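Local coordinates for uncharacterized protein (Bacteroides uniformis, PDB 4JPQ), which is of unknown function but probably binds carbohydrate, as a member of carbohydrate-binding family 9, at residues V73-S78 / E144-R149; V84-C89 / G187-T192; L63-V68 / S154-M159; P46-V51 / H194-S199; E19-P24 / K136-L141. All blocks are in the same frame, centred on the assembly; numbering follows the deposited sequence. Where two conformers were deposited one is given.

Overall arrangement
Interaction 3 is the core contact: strands 61-70 and 152-162 pair along 64-68 and 155-159, with mostly buried side chains. Interaction 5 lies beside it at the surface. The two share strand 152-162, which pairs with 136-139, and their centres are about 8 Å apart. Interaction 1 is a small two-stranded sheet at the surface; strand 72-75 follows 61-70, and strand 146-150 precedes 152-162. Interaction 2 joins two loops and meets interaction 1 through a salt bridge from Arg74 to Asp87. Interaction 4 is buried but has no direct polar bond, relying on rings, apolar atoms and one water. Backbone bonds dominate interactions 1, 2 and 3, whereas interaction 5 combines a tryptophan face with a weak salt bridge.

Interaction 1 (V73-S78 / E144-R149); sequences VRAVAS and EPFEER. With SO4 (sulfate ion), chain D.
A two-stranded antiparallel sheet with a beta bulge joins Val73-Ala75 to Phe146-Arg149. Val73 pairs with Arg149 and Ala75 with Phe146, both as hydrogen-bonded pairs. Arg149 N to Val73 O is the shorter bond of its pair, at 2.8 Å, with the donor nearly in line with the carbonyl. Phe146 N reaches Ala75 O at 2.7 Å, from above the carbonyl plane. Phe146 shares a sheet face with Val73 and Ala75. Its CG sits between the backbone N and the carbonyl carbon (chi1 57°), which turns the ring back over strand 73-75. Ala75 CB lies over one face of the Phe146 ring, 3.9 Å from its centroid, and Arg149 NH2 over the opposite face. An alanine in place of Phe146 would probably leave Ala75 CB and the Arg149 guanidinium without the ring between them. Ser78 N bonds to O2 of a sulfate ion, probably from the crystallisation liquor, at 3.1 Å. The Arg74 guanidinium pairs with Asp87. Val73 also touches Trp155 of strand 152-162, and Ala75 touches Asn108 of strand 102-108.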
# COMPACT_ATOMS: atom_id res chain seq x y z
N VAL A 73 -2.55 -5.87 16.85
CA VAL A 73 -1.67 -4.93 16.15
C VAL A 73 -0.29 -4.92 16.79
O VAL A 73 -0.14 -5.25 17.97
CB VAL A 73 -2.25 -3.50 16.10
CG1 VAL A 73 -3.50 -3.48 15.23
CG2 VAL A 73 -2.56 -2.95 17.48
N ARG A 74 0.71 -4.52 16.00
CA ARG A 74 2.12 -4.56 16.41
C ARG A 74 2.92 -3.59 15.53
O ARG A 74 2.59 -3.45 14.37
CB ARG A 74 2.62 -5.99 16.18
CG ARG A 74 4.06 -6.31 16.52
CD ARG A 74 4.38 -7.75 16.13
NE ARG A 74 5.70 -8.20 16.58
CZ ARG A 74 6.86 -8.04 15.92
NH1 ARG A 74 6.94 -7.43 14.73
NH2 ARG A 74 7.97 -8.51 16.48
N ALA A 75 3.93 -2.94 16.09
CA ALA A 75 4.79 -2.00 15.34
C ALA A 75 6.16 -1.86 15.99
O ALA A 75 6.48 -0.86 16.60
CB ALA A 75 4.12 -0.65 15.20
N VAL A 76 6.93 -2.94 15.91
CA VAL A 76 8.27 -3.00 16.49
C VAL A 76 9.32 -2.24 15.66
O VAL A 76 10.25 -1.67 16.24
CB VAL A 76 8.70 -4.48 16.75
CG1 VAL A 76 10.13 -4.58 17.31
CG2 VAL A 76 7.70 -5.15 17.69
N ALA A 77 9.17 -2.24 14.34
CA ALA A 77 10.17 -1.64 13.44
C ALA A 77 10.60 -0.24 13.88
O ALA A 77 9.77 0.64 13.95
CB ALA A 77 9.64 -1.61 12.01
N SER A 78 11.87 -0.07 14.22
CA SER A 78 12.36 1.21 14.78
C SER A 78 12.56 2.34 13.76
O SER A 78 12.59 3.50 14.16
CB SER A 78 13.64 1.01 15.60
OG SER A 78 14.69 0.53 14.80
N GLU A 144 5.29 6.29 18.48
CA GLU A 144 6.36 5.43 18.98
C GLU A 144 6.19 3.98 18.52
O GLU A 144 5.06 3.53 18.35
CB GLU A 144 6.41 5.39 20.53
CG GLU A 144 6.43 6.71 21.31
CD GLU A 144 7.52 7.67 20.89
OE1 GLU A 144 8.59 7.21 20.40
OE2 GLU A 144 7.31 8.89 21.07
N PRO A 145 7.31 3.24 18.33
CA PRO A 145 7.15 1.80 18.06
C PRO A 145 6.57 1.09 19.30
O PRO A 145 6.79 1.56 20.43
CB PRO A 145 8.58 1.30 17.78
CG PRO A 145 9.44 2.52 17.67
CD PRO A 145 8.73 3.66 18.33
N PHE A 146 5.82 0.00 19.10
CA PHE A 146 5.20 -0.75 20.22
C PHE A 146 5.08 -2.25 20.00
O PHE A 146 4.82 -2.70 18.88
CB PHE A 146 3.80 -0.17 20.57
CG PHE A 146 2.81 -0.13 19.41
CD1 PHE A 146 1.98 -1.23 19.12
CD2 PHE A 146 2.68 1.02 18.64
CE1 PHE A 146 1.06 -1.18 18.08
CE2 PHE A 146 1.76 1.07 17.58
CZ PHE A 146 0.95 -0.03 17.30
N GLU A 147 5.25 -3.02 21.09
CA GLU A 147 5.10 -4.48 21.07
C GLU A 147 3.63 -4.84 20.85
O GLU A 147 2.74 -4.03 21.10
CB GLU A 147 5.60 -5.11 22.38
CG GLU A 147 7.12 -5.04 22.56
CD GLU A 147 7.90 -5.91 21.56
OE1 GLU A 147 7.38 -6.94 21.05
OE2 GLU A 147 9.05 -5.55 21.26
N GLU A 148 3.39 -6.06 20.37
CA GLU A 148 2.04 -6.50 20.03
C GLU A 148 0.99 -6.23 21.13
O GLU A 148 1.23 -6.56 22.27
CB GLU A 148 2.03 -7.99 19.64
CG GLU A 148 0.67 -8.49 19.15
CD GLU A 148 0.71 -9.88 18.54
OE1 GLU A 148 1.56 -10.69 18.94
OE2 GLU A 148 -0.12 -10.15 17.65
N ARG A 149 -0.14 -5.63 20.75
CA ARG A 149 -1.29 -5.39 21.63
C ARG A 149 -2.44 -6.28 21.14
O ARG A 149 -2.98 -6.07 20.04
CB ARG A 149 -1.74 -3.95 21.60
CG ARG A 149 -0.71 -2.91 22.03
CD ARG A 149 -1.26 -1.53 21.75
NE ARG A 149 -0.26 -0.47 21.80
CZ ARG A 149 -0.43 0.78 21.36
NH1 ARG A 149 -1.58 1.18 20.79
NH2 ARG A 149 0.58 1.65 21.46
S SO4 D . 13.73 -2.63 12.37
O1 SO4 D . 14.99 -3.28 11.93
O2 SO4 D . 13.59 -2.68 13.85
O3 SO4 D . 13.68 -1.21 11.90
O4 SO4 D . 12.62 -3.43 11.79

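Interaction 2 (V84-C89 / G187-T192); sequences VWEDAC and GDKLQT
Trp85 and Glu86 each offer a backbone carbonyl to the type I turn Gly187-Leu190. Asp188 N bonds to Trp85 O at 3.0 Å, and Lys189 N to Glu86 O at 2.9 Å. Both donors lie in the carbonyl plane, on a lone pair. The side chains follow the same pairing. Trp85 CG sits between its backbone N and carbonyl carbon (chi1 62°), which lets the ring edge meet the Asp188 carboxylate. Trp85 CD1 is 3.5 Å from Asp188 OD2, and the two planes are 69° apart. Glu86 and Lys189 lie side by side and point the same way, both extended beyond CG. Their contact is along the chains, with Glu86 OE1 3.9 Å from Lys189 CD. The Glu86 carboxylate takes its salt bridge from Arg83 instead. Gly187 CA comes within 3.3 Å of Asp87 O. Leu190 turns its CD1 to Ala88 CB, at 4.3 Å. The contact joins the loop before strand 89-95 to the loop after strand 178-186. Leu190 and Lys189 also pack on Arg74 of strand 72-75.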
# COMPACT_ATOMS: atom_id res chain seq x y z
N VAL A 84 8.94 -4.19 8.40
CA VAL A 84 7.54 -3.78 8.58
C VAL A 84 6.50 -4.86 8.31
O VAL A 84 5.44 -4.87 8.92
CB VAL A 84 7.19 -2.49 7.78
CG1 VAL A 84 8.04 -1.32 8.23
CG2 VAL A 84 7.31 -2.68 6.27
N TRP A 85 6.78 -5.74 7.35
CA TRP A 85 5.91 -6.88 7.00
C TRP A 85 5.62 -7.80 8.21
O TRP A 85 4.63 -8.56 8.19
CB TRP A 85 6.49 -7.69 5.82
CG TRP A 85 7.82 -8.28 6.13
CD1 TRP A 85 8.05 -9.47 6.73
CD2 TRP A 85 9.10 -7.68 5.93
NE1 TRP A 85 9.40 -9.67 6.92
CE2 TRP A 85 10.07 -8.58 6.43
CE3 TRP A 85 9.53 -6.46 5.38
CZ2 TRP A 85 11.45 -8.31 6.38
CZ3 TRP A 85 10.90 -6.19 5.33
CH2 TRP A 85 11.84 -7.11 5.83
N GLU A 86 6.50 -7.76 9.22
CA GLU A 86 6.31 -8.54 10.46
C GLU A 86 5.29 -7.92 11.40
O GLU A 86 4.63 -8.64 12.16
CB GLU A 86 7.62 -8.67 11.21
CG GLU A 86 8.69 -9.40 10.42
CD GLU A 86 9.98 -9.54 11.17
OE1 GLU A 86 10.22 -8.77 12.13
OE2 GLU A 86 10.75 -10.42 10.78
N ASP A 87 5.20 -6.59 11.35
CA ASP A 87 4.24 -5.79 12.11
C ASP A 87 2.91 -5.82 11.34
O ASP A 87 2.85 -6.36 10.23
CB ASP A 87 4.75 -4.34 12.22
CG ASP A 87 6.06 -4.23 12.98
OD1 ASP A 87 6.22 -4.92 14.00
OD2 ASP A 87 6.92 -3.41 12.59
N ALA A 88 1.84 -5.28 11.94
CA ALA A 88 0.53 -5.14 11.25
C ALA A 88 0.81 -4.16 10.14
O ALA A 88 1.16 -3.00 10.40
CB ALA A 88 -0.55 -4.61 12.18
N CYS A 89 0.67 -4.62 8.90
CA CYS A 89 1.14 -3.89 7.75
C CYS A 89 0.22 -3.93 6.55
O CYS A 89 -0.31 -4.99 6.22
CB CYS A 89 2.48 -4.53 7.38
SG CYS A 89 3.37 -3.88 5.96
N GLY A 187 0.98 -9.55 8.43
CA GLY A 187 1.64 -9.35 9.73
C GLY A 187 2.30 -10.64 10.15
O GLY A 187 1.71 -11.40 10.90
N ASP A 188 3.50 -10.89 9.61
CA ASP A 188 4.22 -12.15 9.81
C ASP A 188 4.40 -12.54 11.28
O ASP A 188 4.24 -13.71 11.59
CB ASP A 188 5.58 -12.19 9.06
CG ASP A 188 5.43 -12.21 7.52
OD1 ASP A 188 4.36 -11.88 6.97
OD2 ASP A 188 6.43 -12.55 6.84
N LYS A 189 4.71 -11.58 12.15
CA LYS A 189 4.93 -11.85 13.59
C LYS A 189 3.75 -11.54 14.53
O LYS A 189 3.90 -11.50 15.77
CB LYS A 189 6.24 -11.19 14.07
CG LYS A 189 7.50 -11.94 13.60
CD LYS A 189 8.75 -11.57 14.40
CE LYS A 189 9.87 -12.58 14.22
NZ LYS A 189 10.94 -12.37 15.23
N LEU A 190 2.56 -11.36 13.95
CA LEU A 190 1.32 -11.17 14.73
C LEU A 190 0.89 -12.53 15.29
O LEU A 190 1.35 -13.55 14.82
CB LEU A 190 0.18 -10.60 13.87
CG LEU A 190 0.32 -9.17 13.35
CD1 LEU A 190 -0.86 -8.84 12.46
CD2 LEU A 190 0.40 -8.16 14.48
N GLN A 191 -0.02 -12.50 16.26
CA GLN A 191 -0.58 -13.72 16.89
C GLN A 191 -1.15 -14.68 15.85
O GLN A 191 -0.96 -15.90 15.97
CB GLN A 191 -1.69 -13.34 17.88
CG GLN A 191 -2.26 -14.50 18.70
CD GLN A 191 -3.43 -14.11 19.60
OE1 GLN A 191 -3.44 -14.44 20.78
NE2 GLN A 191 -4.40 -13.39 19.05
N THR A 192 -1.88 -14.13 14.87
CA THR A 192 -2.48 -14.89 13.77
C THR A 192 -1.97 -14.27 12.46
O THR A 192 -2.58 -13.32 11.94
CB THR A 192 -4.03 -14.87 13.82
OG1 THR A 192 -4.46 -15.11 15.16
CG2 THR A 192 -4.61 -15.94 12.90

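Interaction 3 (L63-V68 / S154-M159)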
# COMPACT_ATOMS: atom_id res chain seq x y z
N LEU A 63 -2.96 9.11 -3.90
CA LEU A 63 -3.53 9.17 -2.57
C LEU A 63 -4.15 7.82 -2.23
O LEU A 63 -5.07 7.38 -2.92
CB LEU A 63 -4.63 10.24 -2.56
CG LEU A 63 -4.27 11.64 -3.04
CD1 LEU A 63 -5.47 12.54 -2.90
CD2 LEU A 63 -3.09 12.21 -2.27
N LEU A 64 -3.65 7.19 -1.16
CA LEU A 64 -4.15 5.89 -0.66
C LEU A 64 -4.67 6.02 0.75
O LEU A 64 -4.03 6.67 1.57
CB LEU A 64 -3.05 4.86 -0.57
CG LEU A 64 -2.46 4.25 -1.81
CD1 LEU A 64 -1.31 3.35 -1.41
CD2 LEU A 64 -3.53 3.46 -2.55
N HIS A 65 -5.79 5.34 1.03
CA HIS A 65 -6.42 5.32 2.33
C HIS A 65 -6.89 3.90 2.59
O HIS A 65 -7.72 3.40 1.84
CB HIS A 65 -7.58 6.33 2.36
CG HIS A 65 -8.28 6.41 3.69
ND1 HIS A 65 -9.65 6.47 3.81
CD2 HIS A 65 -7.80 6.38 4.95
CE1 HIS A 65 -9.98 6.50 5.08
NE2 HIS A 65 -8.87 6.46 5.80
N TYR A 66 -6.32 3.26 3.61
CA TYR A 66 -6.67 1.92 4.05
C TYR A 66 -7.42 1.99 5.36
O TYR A 66 -7.07 2.81 6.22
CB TYR A 66 -5.40 1.12 4.35
CG TYR A 66 -4.53 0.77 3.18
CD1 TYR A 66 -3.51 1.63 2.76
CD2 TYR A 66 -4.68 -0.45 2.51
CE1 TYR A 66 -2.69 1.31 1.69
CE2 TYR A 66 -3.86 -0.79 1.43
CZ TYR A 66 -2.86 0.09 1.04
OH TYR A 66 -2.05 -0.21 -0.02
N LYS A 67 -8.41 1.11 5.53
CA LYS A 67 -9.15 0.93 6.79
C LYS A 67 -9.01 -0.55 7.17
O LYS A 67 -9.23 -1.41 6.33
CB LYS A 67 -10.62 1.29 6.64
CG LYS A 67 -10.91 2.78 6.52
CD LYS A 67 -12.35 3.07 6.08
CE LYS A 67 -13.42 2.57 7.04
NZ LYS A 67 -14.76 3.03 6.59
N VAL A 68 -8.68 -0.82 8.43
CA VAL A 68 -8.48 -2.19 8.94
C VAL A 68 -9.19 -2.44 10.27
O VAL A 68 -9.29 -1.54 11.09
CB VAL A 68 -6.96 -2.41 9.18
CG1 VAL A 68 -6.68 -3.79 9.77
CG2 VAL A 68 -6.17 -2.22 7.89
N SER A 154 -9.54 -1.25 15.49
CA SER A 154 -9.83 -0.60 14.21
C SER A 154 -8.80 0.51 13.96
O SER A 154 -8.62 1.38 14.81
CB SER A 154 -11.24 -0.02 14.17
OG SER A 154 -12.21 -1.04 14.18
N TRP A 155 -8.09 0.46 12.84
CA TRP A 155 -7.13 1.51 12.48
C TRP A 155 -7.21 1.87 11.02
O TRP A 155 -7.79 1.13 10.24
CB TRP A 155 -5.70 1.14 12.87
CG TRP A 155 -5.15 -0.12 12.28
CD1 TRP A 155 -5.39 -1.39 12.72
CD2 TRP A 155 -4.20 -0.24 11.22
NE1 TRP A 155 -4.68 -2.29 11.96
CE2 TRP A 155 -3.95 -1.61 11.03
CE3 TRP A 155 -3.54 0.69 10.40
CZ2 TRP A 155 -3.07 -2.08 10.06
CZ3 TRP A 155 -2.66 0.21 9.41
CH2 TRP A 155 -2.44 -1.15 9.26
N GLU A 156 -6.66 3.04 10.71
CA GLU A 156 -6.64 3.58 9.36
C GLU A 156 -5.25 4.14 9.07
O GLU A 156 -4.53 4.55 9.98
CB GLU A 156 -7.67 4.69 9.19
CG GLU A 156 -9.08 4.29 9.62
CD GLU A 156 -10.16 5.31 9.28
OE1 GLU A 156 -9.87 6.29 8.57
OE2 GLU A 156 -11.32 5.11 9.72
N LEU A 157 -4.89 4.15 7.79
CA LEU A 157 -3.59 4.60 7.33
C LEU A 157 -3.67 5.22 5.95
O LEU A 157 -4.42 4.73 5.11
CB LEU A 157 -2.61 3.42 7.33
CG LEU A 157 -1.16 3.70 6.89
CD1 LEU A 157 -0.18 2.89 7.73
CD2 LEU A 157 -0.90 3.49 5.40
N VAL A 158 -2.83 6.25 5.74
CA VAL A 158 -2.78 7.01 4.51
C VAL A 158 -1.37 7.17 4.02
O VAL A 158 -0.45 7.35 4.82
CB VAL A 158 -3.37 8.42 4.74
CG1 VAL A 158 -3.05 9.40 3.60
CG2 VAL A 158 -4.87 8.32 4.94
N MSE A 159 -1.22 7.10 2.70
CA MSE A 159 0.04 7.33 2.01
C MSE A 159 -0.23 8.30 0.89
O MSE A 159 -1.18 8.11 0.13
CB MSE A 159 0.61 6.04 1.40
CG MSE A 159 1.17 5.10 2.46
SE MSE A 159 2.17 3.66 1.57
CE MSE A 159 0.89 2.15 1.64
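Val68 lies against the indole of Trp155, on the face of the sheet that also carries Leu64, Tyr66, Leu157 and selenomethionine Met159. Val68 CB sits over the five-membered ring of Trp155, 3.7 Å from its centroid. Trp155 CG stands between the backbone N and carbonyl carbon (chi1 58°), and the indole leans across to Val68. Further along this face Met159 CE touches both Tyr66 CE1, at 3.7 Å, and Leu64 CD1, at 3.9 Å. On the other face His65 NE2 donates to Glu156 OE1 at 2.9 Å. The oxygen is near the imidazole plane, but the donor comes from above the carboxylate plane. Lys67 CG runs alongside Glu156, 3.8 Å from its CD. Six backbone hydrogen bonds set this antiparallel register, pairing Leu64 with Met159, Tyr66 with Leu157 and Val68 with Trp155. Farther out, Glu70 takes the Trp155 NE1 hydrogen, and Arg54 NE bonds to His65 ND1. Phe34 makes a cation-pi contact with Lys67 and meets the His65 ring at about 50°. Strands 89-95 and 178-186 pack on the apolar face. His65 NE2 donates and ND1 accepts, which probably fixes the imidazole's rotation and is consistent with a neutral ring.

Interaction 4 (P46-V51 / H194-S199)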
# COMPACT_ATOMS: atom_id res chain seq x y z
N PRO A 46 -5.97 -18.85 6.67
CA PRO A 46 -7.37 -18.51 6.43
C PRO A 46 -7.90 -17.25 7.10
O PRO A 46 -9.00 -16.81 6.73
CB PRO A 46 -8.11 -19.73 7.00
CG PRO A 46 -7.29 -20.11 8.16
CD PRO A 46 -5.87 -19.89 7.72
N TYR A 47 -7.17 -16.69 8.06
CA TYR A 47 -7.64 -15.49 8.76
C TYR A 47 -7.80 -14.31 7.78
O TYR A 47 -6.85 -13.94 7.10
CB TYR A 47 -6.71 -15.13 9.93
CG TYR A 47 -7.11 -13.88 10.69
CD1 TYR A 47 -8.43 -13.69 11.12
CD2 TYR A 47 -6.16 -12.91 11.05
CE1 TYR A 47 -8.80 -12.55 11.82
CE2 TYR A 47 -6.52 -11.77 11.77
CZ TYR A 47 -7.84 -11.60 12.15
OH TYR A 47 -8.23 -10.49 12.84
N LYS A 48 -9.04 -13.82 7.68
CA LYS A 48 -9.42 -12.69 6.83
C LYS A 48 -9.90 -11.55 7.74
O LYS A 48 -11.09 -11.46 8.04
CB LYS A 48 -10.54 -13.09 5.85
CG LYS A 48 -11.04 -11.98 4.91
CD LYS A 48 -12.41 -12.28 4.32
CE LYS A 48 -12.38 -13.46 3.36
NZ LYS A 48 -13.70 -13.66 2.70
N PRO A 49 -8.96 -10.69 8.20
CA PRO A 49 -9.41 -9.51 8.93
C PRO A 49 -10.09 -8.58 7.94
O PRO A 49 -9.75 -8.57 6.76
CB PRO A 49 -8.11 -8.90 9.45
CG PRO A 49 -7.07 -9.39 8.51
CD PRO A 49 -7.50 -10.78 8.17
N GLU A 50 -11.07 -7.82 8.42
CA GLU A 50 -11.88 -6.95 7.58
C GLU A 50 -11.04 -5.73 7.17
O GLU A 50 -10.68 -4.91 8.02
CB GLU A 50 -13.14 -6.56 8.34
CG GLU A 50 -14.20 -5.85 7.54
CD GLU A 50 -15.35 -5.39 8.41
OE1 GLU A 50 -15.74 -6.14 9.34
OE2 GLU A 50 -15.86 -4.28 8.16
N VAL A 51 -10.69 -5.65 5.89
CA VAL A 51 -9.85 -4.57 5.34
C VAL A 51 -10.43 -4.01 4.04
O VAL A 51 -10.89 -4.76 3.18
CB VAL A 51 -8.41 -5.07 5.08
CG1 VAL A 51 -7.52 -3.97 4.50
CG2 VAL A 51 -7.80 -5.61 6.38
N HIS A 194 -1.38 -13.65 8.55
CA HIS A 194 -2.33 -13.76 7.46
C HIS A 194 -1.82 -13.06 6.23
O HIS A 194 -0.88 -12.26 6.31
CB HIS A 194 -3.63 -13.13 7.90
CG HIS A 194 -3.47 -11.72 8.37
ND1 HIS A 194 -3.12 -11.41 9.66
CD2 HIS A 194 -3.58 -10.55 7.71
CE1 HIS A 194 -3.03 -10.10 9.77
NE2 HIS A 194 -3.31 -9.56 8.60
N PHE A 195 -2.43 -13.38 5.10
CA PHE A 195 -2.02 -12.85 3.80
C PHE A 195 -3.23 -12.60 2.90
O PHE A 195 -3.87 -13.56 2.46
CB PHE A 195 -1.04 -13.83 3.15
CG PHE A 195 0.20 -14.02 3.95
CD1 PHE A 195 1.18 -13.03 3.97
CD2 PHE A 195 0.37 -15.16 4.73
CE1 PHE A 195 2.35 -13.18 4.72
CE2 PHE A 195 1.52 -15.32 5.50
CZ PHE A 195 2.52 -14.33 5.49
N LEU A 196 -3.52 -11.32 2.67
CA LEU A 196 -4.67 -10.86 1.89
C LEU A 196 -4.24 -9.98 0.73
O LEU A 196 -3.27 -9.23 0.84
CB LEU A 196 -5.63 -10.08 2.79
CG LEU A 196 -6.74 -10.85 3.49
CD1 LEU A 196 -6.30 -12.17 4.11
CD2 LEU A 196 -7.41 -9.97 4.53
N SER A 197 -4.97 -10.10 -0.39
CA SER A 197 -4.70 -9.30 -1.60
C SER A 197 -6.00 -8.76 -2.20
O SER A 197 -7.10 -9.24 -1.89
CB SER A 197 -3.96 -10.11 -2.66
OG SER A 197 -4.84 -11.04 -3.30
N TRP A 198 -5.84 -7.75 -3.07
CA TRP A 198 -6.95 -7.14 -3.78
C TRP A 198 -7.27 -7.98 -5.01
O TRP A 198 -8.39 -8.52 -5.12
CB TRP A 198 -6.64 -5.67 -4.14
CG TRP A 198 -7.60 -5.10 -5.11
CD1 TRP A 198 -8.94 -4.90 -4.95
CD2 TRP A 198 -7.28 -4.65 -6.43
NE1 TRP A 198 -9.48 -4.36 -6.08
CE2 TRP A 198 -8.48 -4.19 -7.00
CE3 TRP A 198 -6.10 -4.59 -7.17
CZ2 TRP A 198 -8.54 -3.67 -8.30
CZ3 TRP A 198 -6.15 -4.07 -8.46
CH2 TRP A 198 -7.37 -3.61 -9.01
N SER A 199 -6.30 -8.08 -5.92
CA SER A 199 -6.46 -8.89 -7.13
C SER A 199 -5.87 -10.25 -6.77
O SER A 199 -4.87 -10.28 -6.01
CB SER A 199 -5.75 -8.28 -8.33
OG SER A 199 -5.96 -9.09 -9.48
O HOH W 1 -4.77 -14.79 5.26
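Tyr47 and His194 make an aromatic pair, offset edge-to-face. The edge of Tyr47 points to the face of His194, with planes at 89° and centroids of the two rings 5.3 Å apart. Tyr47 CD2 makes the nearest ring approach, 3.7 Å from His194 ND1. A CH-pi contact adds to this: Pro49 CG lies over a His194 face, 4.0 Å from the ring centroid. An apolar contact follows, with Pro49 CD 3.7 Å from Leu196 CD2. Among polar links, one water donates to Tyr47 O, at 2.9 Å, and accepts from Phe195 N. Elsewhere His194 ND1 bonds to Thr192 O and NE2 to Lys185 NZ, while Tyr47 OH bonds to Ala71 N. An alanine in place of His194 would probably leave the Tyr47 edge and Pro49 CG without a ring face to pack on. The loop before strand 50-57 thus packs on His194 and Leu196, in and beside strand 195-197, which pairs with strand 178-186; this is consistent with the beta-sandwich type of fold expected for carbohydrate-binding family 9.

Interaction 5 (E19-P24 / K136-L141); sequences EGEAVP and KRWSSL
Glu19 reaches Lys136 through its carboxylate, in a weak salt bridge with Glu19 OE2 3.4 Å from Lys136 NZ. Its chain bends at chi2 (-66°), while Lys136 runs extended beyond CG. Lys136 NZ has a stronger partner in Ser17 OG. Gly20 follows and lies close to the strand, its carbonyl carbon C 3.6 Å from Trp138 CB. The contact thus seats the turn leading into helix 23-29 on strand 136-139, which pairs with strand 152-162. Glu21 covers the Trp138 indole. Its CA lies over the five-membered ring, 4.0 Å from that centroid of Trp138. Trp138 CG is anti to the backbone N (chi1 168°), and from there the indole extends beneath Glu21. Ser140 N lies over the opposite face of the indole. Val23 turns instead to Val158 and Val160 of strand 152-162. Pro24 CG approaches Trp138 CZ3, 4.4 Å away.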
# COMPACT_ATOMS: atom_id res chain seq x y z
N GLU A 19 -1.59 16.95 3.06
CA GLU A 19 -0.96 16.28 4.19
C GLU A 19 -1.81 15.05 4.50
O GLU A 19 -3.01 15.05 4.27
CB GLU A 19 -0.84 17.22 5.40
CG GLU A 19 0.14 18.38 5.14
CD GLU A 19 1.61 17.97 4.97
OE1 GLU A 19 2.00 16.82 5.32
OE2 GLU A 19 2.41 18.81 4.51
N GLY A 20 -1.16 14.00 4.99
CA GLY A 20 -1.80 12.73 5.26
C GLY A 20 -3.06 12.78 6.10
O GLY A 20 -4.06 12.16 5.73
N GLU A 21 -3.01 13.53 7.22
CA GLU A 21 -4.16 13.65 8.15
C GLU A 21 -5.42 14.18 7.46
O GLU A 21 -6.54 13.78 7.80
CB GLU A 21 -3.83 14.53 9.38
CG GLU A 21 -4.81 14.37 10.56
CD GLU A 21 -4.52 15.31 11.73
OE1 GLU A 21 -4.33 16.52 11.49
OE2 GLU A 21 -4.53 14.85 12.90
N ALA A 22 -5.22 15.06 6.47
CA ALA A 22 -6.31 15.67 5.70
C ALA A 22 -6.90 14.81 4.58
O ALA A 22 -7.98 15.14 4.09
CB ALA A 22 -5.83 16.98 5.09
N VAL A 23 -6.25 13.72 4.20
CA VAL A 23 -6.71 12.91 3.05
C VAL A 23 -8.10 12.27 3.19
O VAL A 23 -8.85 12.26 2.22
CB VAL A 23 -5.64 11.88 2.62
CG1 VAL A 23 -6.14 10.88 1.59
CG2 VAL A 23 -4.42 12.61 2.07
N PRO A 24 -8.44 11.69 4.36
CA PRO A 24 -9.76 11.05 4.48
C PRO A 24 -10.92 12.00 4.20
O PRO A 24 -11.90 11.61 3.54
CB PRO A 24 -9.77 10.53 5.91
CG PRO A 24 -8.33 10.21 6.16
CD PRO A 24 -7.58 11.34 5.51
N LYS A 136 4.43 11.19 2.17
CA LYS A 136 3.77 11.67 3.37
C LYS A 136 2.86 10.55 3.82
O LYS A 136 2.30 9.83 3.00
CB LYS A 136 2.98 12.96 3.11
CG LYS A 136 3.84 14.12 2.63
CD LYS A 136 2.94 15.24 2.11
CE LYS A 136 3.75 16.46 1.68
NZ LYS A 136 2.86 17.59 1.34
N ARG A 137 2.75 10.41 5.14
CA ARG A 137 1.97 9.37 5.77
C ARG A 137 1.21 9.87 6.98
O ARG A 137 1.54 10.93 7.54
CB ARG A 137 2.93 8.32 6.30
CG ARG A 137 3.65 7.53 5.23
CD ARG A 137 4.96 6.98 5.77
NE ARG A 137 6.12 7.86 5.56
CZ ARG A 137 7.33 7.69 6.10
NH1 ARG A 137 7.58 6.71 6.98
NH2 ARG A 137 8.30 8.53 5.80
N TRP A 138 0.20 9.09 7.37
CA TRP A 138 -0.58 9.32 8.59
C TRP A 138 -1.25 8.02 8.99
O TRP A 138 -1.74 7.28 8.12
CB TRP A 138 -1.64 10.42 8.40
CG TRP A 138 -2.64 10.49 9.54
CD1 TRP A 138 -2.52 11.21 10.70
CD2 TRP A 138 -3.87 9.77 9.65
NE1 TRP A 138 -3.61 11.00 11.51
CE2 TRP A 138 -4.45 10.11 10.90
CE3 TRP A 138 -4.54 8.87 8.82
CZ2 TRP A 138 -5.69 9.59 11.34
CZ3 TRP A 138 -5.79 8.33 9.26
CH2 TRP A 138 -6.34 8.70 10.51
N SER A 139 -1.30 7.76 10.29
CA SER A 139 -2.03 6.61 10.84
C SER A 139 -2.74 6.99 12.13
O SER A 139 -2.31 7.88 12.84
CB SER A 139 -1.09 5.44 11.12
OG SER A 139 -1.80 4.37 11.73
N SER A 140 -3.82 6.26 12.41
CA SER A 140 -4.58 6.41 13.67
C SER A 140 -3.81 5.81 14.86
O SER A 140 -4.20 6.06 16.00
CB SER A 140 -6.00 5.80 13.56
OG SER A 140 -5.98 4.38 13.38
N LEU A 141 -2.78 4.99 14.59
CA LEU A 141 -1.89 4.42 15.62
C LEU A 141 -0.45 4.93 15.44
O LEU A 141 0.50 4.28 15.89
CB LEU A 141 -1.91 2.89 15.53
CG LEU A 141 -3.26 2.22 15.79
CD1 LEU A 141 -3.14 0.73 15.52
CD2 LEU A 141 -3.73 2.48 17.20